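Local coordinates for peroxisomal fatty acid beta-oxidation multifunctional protein MFP2 (Arabidopsis thaliana, PDB 2WTB) that hydrates long-chain enoyl-CoAs and oxidises 3-hydroxyacyl-CoAs of varied chain length in peroxisomal fatty acid beta-oxidation during seed germination, at residues A[327-332]-A[453-458]. Numbering follows the deposited sequence.
Sequences IATALI and PAHIMP
His455 brings its CA closest to the helix, 4.8 Å from that of Ala330. Its CB touches Thr329 CG2 at 3.6 Å and lies beside the small CB of Ala330. From there CG sits in the crowded position between backbone N and carbonyl carbon (chi1 49°), 3.7 Å from the same Thr329 methyl, which approaches the imidazole obliquely; ND1, one bond further on, still meets this methyl at 3.9 Å. Ile456 CD1 sits over the centre of one ring face, 3.1 Å above the plane, and the His455 side chain also touches Asn358. Thr329 presents carbon here because CG2 stands anti to its backbone N, while OG1, beside that N, hydrogen-bonds to Ser325 O one helical turn back. One turn before Ala330, Ile327 meets Ala454 CB, which rests 3.6 Å from Ile327 N and 3.7 Å from Ile327 CD1; the isoleucine side chain leaves its CA away from the loop but bends its tip back. No hydrogen bond crosses the contact; Ala454 O is taken by Lys485 NZ, and Pro453 O closes the turn by accepting from both Ile456 N and Met457 N. Helix 322-332, probably the first helix of the Rossmann-type NAD-binding domain, thus packs against the loop between strands 445-450 and 459-464, while Ile327 also touches strand 315-318, Ala328 strand 338-341 and Thr329 helix 345-361.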
# COMPACT_ATOMS: atom_id res chain seq x y z
N ILE A 327 -11.80 12.55 -10.10
CA ILE A 327 -12.13 11.25 -10.67
C ILE A 327 -11.69 11.18 -12.13
O ILE A 327 -10.94 10.29 -12.52
CB ILE A 327 -13.65 10.98 -10.61
CG1 ILE A 327 -14.22 11.38 -9.25
CG2 ILE A 327 -13.94 9.51 -10.91
CD1 ILE A 327 -13.66 10.59 -8.10
N ALA A 328 -12.17 12.14 -12.92
CA ALA A 328 -11.84 12.20 -14.34
C ALA A 328 -10.34 12.05 -14.57
O ALA A 328 -9.91 11.34 -15.48
CB ALA A 328 -12.35 13.50 -14.94
N THR A 329 -9.55 12.72 -13.74
CA THR A 329 -8.10 12.64 -13.83
C THR A 329 -7.61 11.21 -13.70
O THR A 329 -6.85 10.72 -14.53
CB THR A 329 -7.42 13.51 -12.75
OG1 THR A 329 -7.66 14.90 -13.02
CG2 THR A 329 -5.91 13.26 -12.74
N ALA A 330 -8.06 10.53 -12.64
CA ALA A 330 -7.68 9.15 -12.39
C ALA A 330 -8.06 8.23 -13.55
O ALA A 330 -7.32 7.31 -13.90
CB ALA A 330 -8.31 8.65 -11.10
N LEU A 331 -9.22 8.49 -14.15
CA LEU A 331 -9.74 7.65 -15.22
C LEU A 331 -8.96 7.79 -16.53
O LEU A 331 -8.50 6.79 -17.09
CB LEU A 331 -11.23 7.93 -15.45
CG LEU A 331 -12.20 7.36 -14.41
CD1 LEU A 331 -13.58 7.98 -14.56
CD2 LEU A 331 -12.28 5.85 -14.52
N ILE A 332 -8.80 9.01 -17.02
CA ILE A 332 -8.06 9.24 -18.26
C ILE A 332 -6.59 8.86 -18.12
O ILE A 332 -5.94 8.48 -19.09
CB ILE A 332 -8.17 10.70 -18.75
CG1 ILE A 332 -7.66 11.67 -17.68
CG2 ILE A 332 -9.60 11.03 -19.14
CD1 ILE A 332 -7.70 13.12 -18.10
N PRO A 453 -7.24 13.97 -2.41
CA PRO A 453 -7.38 14.12 -3.86
C PRO A 453 -7.68 12.78 -4.55
O PRO A 453 -6.99 11.79 -4.30
CB PRO A 453 -6.01 14.63 -4.30
CG PRO A 453 -5.34 15.11 -3.05
CD PRO A 453 -5.86 14.23 -1.97
N ALA A 454 -8.70 12.77 -5.40
CA ALA A 454 -9.17 11.54 -6.04
C ALA A 454 -8.08 10.81 -6.82
O ALA A 454 -8.13 9.59 -6.96
CB ALA A 454 -10.36 11.84 -6.93
N HIS A 455 -7.11 11.55 -7.34
CA HIS A 455 -6.08 10.95 -8.19
C HIS A 455 -4.81 10.57 -7.43
O HIS A 455 -3.86 10.06 -8.03
CB HIS A 455 -5.76 11.85 -9.38
CG HIS A 455 -5.49 13.28 -9.02
ND1 HIS A 455 -4.30 13.91 -9.30
CD2 HIS A 455 -6.27 14.20 -8.40
CE1 HIS A 455 -4.36 15.16 -8.87
NE2 HIS A 455 -5.54 15.36 -8.32
N ILE A 456 -4.79 10.80 -6.12
CA ILE A 456 -3.64 10.44 -5.30
C ILE A 456 -3.99 9.41 -4.24
O ILE A 456 -3.27 8.43 -4.05
CB ILE A 456 -3.01 11.67 -4.61
CG1 ILE A 456 -2.34 12.59 -5.64
CG2 ILE A 456 -1.98 11.24 -3.58
CD1 ILE A 456 -3.31 13.49 -6.36
N MET A 457 -5.10 9.63 -3.54
CA MET A 457 -5.54 8.71 -2.50
C MET A 457 -5.77 7.33 -3.11
O MET A 457 -6.57 7.18 -4.04
CB MET A 457 -6.81 9.23 -1.83
CG MET A 457 -6.94 8.82 -0.37
SD MET A 457 -5.55 9.40 0.62
CE MET A 457 -5.44 11.11 0.10
N PRO A 458 -5.09 6.32 -2.57
CA PRO A 458 -5.03 4.97 -3.15
C PRO A 458 -6.30 4.17 -2.90
O PRO A 458 -6.54 3.17 -3.58
CB PRO A 458 -3.86 4.31 -2.41
CG PRO A 458 -3.27 5.38 -1.52
CD PRO A 458 -4.34 6.39 -1.31